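Local coordinates for lipid-transfer protein (Thermomonospora curvata, PDB 6OK1) that belongs to the thiolase superfamily and is probably a lipid-transfer protein with a thiolase-like fold, at residues Pro285-Thr298 against Arg330-Tyr344. Numbering follows the deposited sequence.
Sequences PSDIGAAILYDHFT and RLPCNTHGGQLGEAY
Ala291 and Cys333 form a single backbone bridge: Ala291 N donates to Pro332 O (2.9 Å) and Asn334 N to Ala291 O (3.0 Å). Beyond it the side chain of Asn334 takes over the pairing, its OD1 accepting from Leu293 N at 2.9 Å while ND2 gives a hydrogen to Leu293 O at 3.1 Å. The second bond meets a lone pair in the carbonyl plane, whereas the first donor is tilted 20° from the amide's C=O plane; together they fix the rotation of the carboxamide.

Asp295 turns its carboxylate to the backbone N-H groups of Gln339 and Leu340 in helix 338-341. CG lies between the backbone N and the carbonyl carbon (chi1 64°), which brings OD1 to Gln339 N at 2.7 Å, met on the syn side and somewhat out of the carboxylate plane; OD2 takes a weak bond from Leu340 N. At the other end, the guanidinium of Arg330 spans two carbonyls at its edge: NH1 bonds Ile288 O almost straight (160° at hydrogen), NH2 only weakly Pro285 O.

Apolar packing sets Leu331 CD2 against Ala291 CB (3.8 Å); separately, Ile292 CG2 meets the His336 ring obliquely at CE1 (3.8 Å). A water joins the hydroxyls of Tyr294 and Tyr344.

Strand 290-292 is one of the two outermost strands, within this chain, of the mixed sheet, pairing with strand 371-375; helix 301-307 packs on Leu293 and Leu331, helix 348-359 on Ala290 and Ile292, and helix 167-182 on Leu340, within the thiolase C-terminal-like region.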
loop_
_atom_site.group_PDB
_atom_site.type_symbol
_atom_site.label_atom_id
_atom_site.label_comp_id
_atom_site.label_asym_id
_atom_site.label_seq_id
_atom_site.Cartn_x
_atom_site.Cartn_y
_atom_site.Cartn_z
ATOM N N PRO A 285 15.204 -18.808 -21.215
ATOM C CA PRO A 285 13.963 -19.600 -21.196
ATOM C C PRO A 285 14.220 -21.105 -21.229
ATOM O O PRO A 285 13.527 -21.873 -20.543
ATOM C CB PRO A 285 13.224 -19.104 -22.449
ATOM C CG PRO A 285 13.710 -17.677 -22.651
ATOM C CD PRO A 285 15.144 -17.663 -22.145
ATOM N N SER A 286 15.211 -21.555 -22.008
ATOM C CA SER A 286 15.477 -22.987 -22.106
ATOM C C SER A 286 15.851 -23.601 -20.762
ATOM O O SER A 286 15.772 -24.821 -20.604
ATOM C CB SER A 286 16.613 -23.240 -23.107
ATOM O OG SER A 286 17.797 -22.645 -22.624
ATOM N N ASP A 287 16.287 -22.791 -19.799
ATOM C CA ASP A 287 16.644 -23.312 -18.492
ATOM C C ASP A 287 15.455 -23.471 -17.565
ATOM O O ASP A 287 15.620 -24.019 -16.473
ATOM C CB ASP A 287 17.666 -22.392 -17.832
ATOM C CG ASP A 287 18.931 -22.258 -18.644
ATOM O OD1 ASP A 287 19.504 -23.294 -19.048
ATOM O OD2 ASP A 287 19.347 -21.118 -18.895
ATOM N N ILE A 288 14.284 -22.975 -17.945
ATOM C CA ILE A 288 13.098 -23.035 -17.104
ATOM C C ILE A 288 12.401 -24.370 -17.324
ATOM O O ILE A 288 12.024 -24.702 -18.453
ATOM C CB ILE A 288 12.148 -21.875 -17.428
ATOM C CG1 ILE A 288 12.890 -20.537 -17.294
ATOM C CG2 ILE A 288 10.904 -21.941 -16.557
ATOM C CD1 ILE A 288 13.449 -20.230 -15.894
ATOM N N GLY A 289 12.185 -25.112 -16.234
ATOM C CA GLY A 289 11.657 -26.461 -16.310
ATOM C C GLY A 289 10.182 -26.562 -15.975
ATOM O O GLY A 289 9.572 -27.615 -16.148
ATOM N N ALA A 290 9.589 -25.467 -15.509
ATOM C CA ALA A 290 8.154 -25.428 -15.268
ATOM C C ALA A 290 7.739 -23.967 -15.160
ATOM O O ALA A 290 8.563 -23.111 -14.835
ATOM C CB ALA A 290 7.784 -26.183 -13.992
ATOM N N ALA A 291 6.453 -23.692 -15.413
ATOM C CA ALA A 291 5.945 -22.326 -15.278
ATOM C C ALA A 291 4.619 -22.288 -14.536
ATOM O O ALA A 291 3.717 -23.089 -14.801
ATOM C CB ALA A 291 5.757 -21.660 -16.645
ATOM N N ILE A 292 4.489 -21.320 -13.639
ATOM C CA ILE A 292 3.231 -21.029 -12.970
ATOM C C ILE A 292 2.783 -19.690 -13.550
ATOM O O ILE A 292 3.344 -18.648 -13.199
ATOM C CB ILE A 292 3.391 -20.976 -11.446
ATOM C CG1 ILE A 292 3.970 -22.285 -10.873
ATOM C CG2 ILE A 292 2.041 -20.589 -10.782
ATOM C CD1 ILE A 292 3.155 -23.527 -11.131
ATOM N N LEU A 293 1.826 -19.725 -14.490
ATOM C CA LEU A 293 1.437 -18.565 -15.286
ATOM C C LEU A 293 0.061 -18.103 -14.827
ATOM O O LEU A 293 -0.921 -18.852 -14.919
ATOM C CB LEU A 293 1.451 -18.886 -16.784
ATOM C CG LEU A 293 2.837 -19.273 -17.319
ATOM C CD1 LEU A 293 2.737 -19.531 -18.832
ATOM C CD2 LEU A 293 3.889 -18.195 -16.995
ATOM N N TYR A 294 0.011 -16.874 -14.304
ATOM C CA TYR A 294 -1.209 -16.316 -13.734
ATOM C C TYR A 294 -2.361 -16.416 -14.717
ATOM O O TYR A 294 -2.263 -15.982 -15.873
ATOM C CB TYR A 294 -0.958 -14.863 -13.363
ATOM C CG TYR A 294 -1.902 -14.258 -12.337
ATOM C CD1 TYR A 294 -3.139 -13.745 -12.708
ATOM C CD2 TYR A 294 -1.494 -14.118 -11.022
ATOM C CE1 TYR A 294 -3.954 -13.118 -11.758
ATOM C CE2 TYR A 294 -2.287 -13.504 -10.080
ATOM C CZ TYR A 294 -3.507 -12.996 -10.454
ATOM O OH TYR A 294 -4.286 -12.386 -9.497
ATOM N N ASP A 295 -3.481 -16.924 -14.223
ATOM C CA ASP A 295 -4.523 -17.450 -15.086
ATOM C C ASP A 295 -5.893 -17.235 -14.462
ATOM O O ASP A 295 -6.754 -18.118 -14.514
ATOM C CB ASP A 295 -4.301 -18.931 -15.354
ATOM C CG ASP A 295 -4.398 -19.756 -14.097
ATOM O OD1 ASP A 295 -3.913 -19.276 -13.057
ATOM O OD2 ASP A 295 -4.947 -20.874 -14.162
ATOM N N HIS A 296 -6.128 -16.059 -13.866
ATOM C CA HIS A 296 -7.490 -15.769 -13.410
ATOM C C HIS A 296 -8.444 -15.684 -14.588
ATOM O O HIS A 296 -9.624 -16.022 -14.451
ATOM C CB HIS A 296 -7.564 -14.522 -12.544
ATOM C CG HIS A 296 -7.170 -13.255 -13.224
ATOM N ND1 HIS A 296 -6.264 -13.207 -14.259
ATOM C CD2 HIS A 296 -7.556 -11.973 -12.998
ATOM C CE1 HIS A 296 -6.083 -11.948 -14.622
ATOM N NE2 HIS A 296 -6.866 -11.183 -13.884
ATOM N N PHE A 297 -7.921 -15.337 -15.764
ATOM C CA PHE A 297 -8.591 -15.498 -17.049
ATOM C C PHE A 297 -7.614 -16.185 -17.989
ATOM O O PHE A 297 -6.414 -15.893 -17.970
ATOM C CB PHE A 297 -9.028 -14.137 -17.622
ATOM C CG PHE A 297 -10.005 -13.418 -16.749
ATOM C CD1 PHE A 297 -11.347 -13.762 -16.760
ATOM C CD2 PHE A 297 -9.577 -12.425 -15.881
ATOM C CE1 PHE A 297 -12.245 -13.116 -15.931
ATOM C CE2 PHE A 297 -10.477 -11.789 -15.057
ATOM C CZ PHE A 297 -11.803 -12.125 -15.091
ATOM N N THR A 298 -8.110 -17.067 -18.828
ATOM C CA THR A 298 -7.215 -17.823 -19.688
ATOM C C THR A 298 -6.494 -17.055 -20.787
ATOM O O THR A 298 -5.389 -17.452 -21.157
ATOM C CB THR A 298 -7.989 -18.943 -20.367
ATOM O OG1 THR A 298 -9.117 -18.373 -21.049
ATOM C CG2 THR A 298 -8.408 -20.013 -19.335
ATOM N N ARG A 330 7.456 -29.746 -22.664
ATOM C CA ARG A 330 8.652 -28.945 -22.449
ATOM C C ARG A 330 8.484 -27.990 -21.270
ATOM O O ARG A 330 9.461 -27.699 -20.564
ATOM C CB ARG A 330 8.996 -28.182 -23.739
ATOM C CG ARG A 330 10.145 -27.190 -23.629
ATOM C CD ARG A 330 9.613 -25.784 -23.475
ATOM N NE ARG A 330 10.654 -24.793 -23.213
ATOM C CZ ARG A 330 11.295 -24.670 -22.056
ATOM N NH1 ARG A 330 11.027 -25.491 -21.049
ATOM N NH2 ARG A 330 12.208 -23.719 -21.899
ATOM N N LEU A 331 7.270 -27.504 -21.023
ATOM C CA LEU A 331 7.039 -26.472 -20.013
ATOM C C LEU A 331 5.797 -26.818 -19.206
ATOM O O LEU A 331 4.743 -26.182 -19.348
ATOM C CB LEU A 331 6.893 -25.090 -20.651
ATOM C CG LEU A 331 6.944 -23.929 -19.636
ATOM C CD1 LEU A 331 8.342 -23.775 -19.047
ATOM C CD2 LEU A 331 6.486 -22.576 -20.233
ATOM N N PRO A 332 5.897 -27.824 -18.340
ATOM C CA PRO A 332 4.794 -28.156 -17.438
ATOM C C PRO A 332 4.302 -26.907 -16.738
ATOM O O PRO A 332 5.089 -26.138 -16.185
ATOM C CB PRO A 332 5.429 -29.138 -16.446
ATOM C CG PRO A 332 6.552 -29.752 -17.186
ATOM C CD PRO A 332 7.073 -28.692 -18.121
ATOM N N CYS A 333 2.991 -26.704 -16.770
ATOM C CA CYS A 333 2.417 -25.424 -16.386
ATOM C C CYS A 333 1.283 -25.617 -15.401
ATOM O O CYS A 333 0.421 -26.484 -15.583
ATOM C CB CYS A 333 1.930 -24.702 -17.629
ATOM S SG CYS A 333 1.250 -23.032 -17.317
ATOM N N ASN A 334 1.261 -24.766 -14.379
ATOM C CA ASN A 334 0.142 -24.695 -13.450
ATOM C C ASN A 334 -0.215 -26.087 -12.933
ATOM O O ASN A 334 -1.376 -26.516 -12.954
ATOM C CB ASN A 334 -1.050 -24.007 -14.105
ATOM C CG ASN A 334 -0.803 -22.519 -14.334
ATOM O OD1 ASN A 334 0.172 -21.975 -13.813
ATOM N ND2 ASN A 334 -1.686 -21.853 -15.074
ATOM N N THR A 335 0.816 -26.771 -12.420
ATOM C CA THR A 335 0.688 -28.131 -11.915
ATOM C C THR A 335 -0.237 -28.248 -10.701
ATOM O O THR A 335 -0.657 -29.357 -10.364
ATOM C CB THR A 335 2.085 -28.657 -11.584
ATOM O OG1 THR A 335 2.859 -27.630 -10.951
ATOM C CG2 THR A 335 2.780 -29.056 -12.875
ATOM N N HIS A 336 -0.563 -27.141 -10.035
ATOM C CA HIS A 336 -1.580 -27.133 -8.985
ATOM C C HIS A 336 -2.993 -26.945 -9.521
ATOM O O HIS A 336 -3.962 -27.142 -8.777
ATOM C CB HIS A 336 -1.285 -26.016 -7.967
ATOM C CG HIS A 336 -1.249 -24.638 -8.559
ATOM N ND1 HIS A 336 -0.646 -24.353 -9.770
ATOM C CD2 HIS A 336 -1.719 -23.460 -8.089
ATOM C CE1 HIS A 336 -0.760 -23.059 -10.020
ATOM N NE2 HIS A 336 -1.407 -22.496 -9.015
ATOM N N GLY A 337 -3.136 -26.536 -10.773
ATOM C CA GLY A 337 -4.430 -26.228 -11.346
ATOM C C GLY A 337 -4.650 -24.753 -11.614
ATOM O O GLY A 337 -5.669 -24.393 -12.214
ATOM N N GLY A 338 -3.721 -23.893 -11.192
ATOM C CA GLY A 338 -3.820 -22.463 -11.448
ATOM C C GLY A 338 -4.823 -21.745 -10.568
ATOM O O GLY A 338 -5.450 -22.312 -9.665
ATOM N N GLN A 339 -4.962 -20.436 -10.830
ATOM C CA GLN A 339 -6.035 -19.688 -10.201
ATOM C C GLN A 339 -7.379 -20.238 -10.652
ATOM O O GLN A 339 -8.364 -20.180 -9.906
ATOM C CB GLN A 339 -5.944 -18.199 -10.553
ATOM C CG GLN A 339 -4.613 -17.569 -10.204
ATOM C CD GLN A 339 -4.361 -17.564 -8.726
ATOM O OE1 GLN A 339 -4.953 -16.777 -7.998
ATOM N NE2 GLN A 339 -3.473 -18.436 -8.274
ATOM N N LEU A 340 -7.425 -20.753 -11.890
ATOM C CA LEU A 340 -8.673 -21.216 -12.497
ATOM C C LEU A 340 -9.152 -22.522 -11.872
ATOM O O LEU A 340 -10.360 -22.714 -11.672
ATOM C CB LEU A 340 -8.468 -21.409 -14.002
ATOM C CG LEU A 340 -9.729 -21.599 -14.822
ATOM C CD1 LEU A 340 -10.263 -20.269 -15.276
ATOM C CD2 LEU A 340 -9.468 -22.503 -16.007
ATOM N N GLY A 341 -8.224 -23.417 -11.547
ATOM C CA GLY A 341 -8.536 -24.763 -11.085
ATOM C C GLY A 341 -8.342 -25.026 -9.602
ATOM O O GLY A 341 -9.064 -25.838 -9.020
ATOM N N GLU A 342 -7.354 -24.386 -8.971
ATOM C CA GLU A 342 -7.121 -24.608 -7.538
ATOM C C GLU A 342 -7.906 -23.583 -6.727
ATOM O O GLU A 342 -8.833 -23.935 -5.993
ATOM C CB GLU A 342 -5.629 -24.551 -7.195
ATOM C CG GLU A 342 -5.398 -24.733 -5.690
ATOM C CD GLU A 342 -3.944 -24.728 -5.291
ATOM O OE1 GLU A 342 -3.383 -23.632 -5.210
ATOM O OE2 GLU A 342 -3.368 -25.801 -5.035
ATOM N N ALA A 343 -7.550 -22.306 -6.856
ATOM C CA ALA A 343 -8.120 -21.263 -6.024
ATOM C C ALA A 343 -7.570 -19.927 -6.489
ATOM O O ALA A 343 -6.427 -19.852 -6.951
ATOM C CB ALA A 343 -7.772 -21.455 -4.542
ATOM N N TYR A 344 -8.380 -18.886 -6.328
ATOM C CA TYR A 344 -8.001 -17.517 -6.691
ATOM C C TYR A 344 -7.538 -16.794 -5.426
ATOM O O TYR A 344 -8.288 -16.055 -4.793
ATOM C CB TYR A 344 -9.182 -16.807 -7.339
ATOM C CG TYR A 344 -8.925 -15.436 -7.936
ATOM C CD1 TYR A 344 -7.692 -15.086 -8.483
ATOM C CD2 TYR A 344 -9.943 -14.504 -7.965
ATOM C CE1 TYR A 344 -7.499 -13.813 -9.051
ATOM C CE2 TYR A 344 -9.765 -13.248 -8.528
ATOM C CZ TYR A 344 -8.536 -12.918 -9.073
ATOM O OH TYR A 344 -8.377 -11.678 -9.642
HETATM O O HOH W 1 -6.113 -10.697 -10.389
#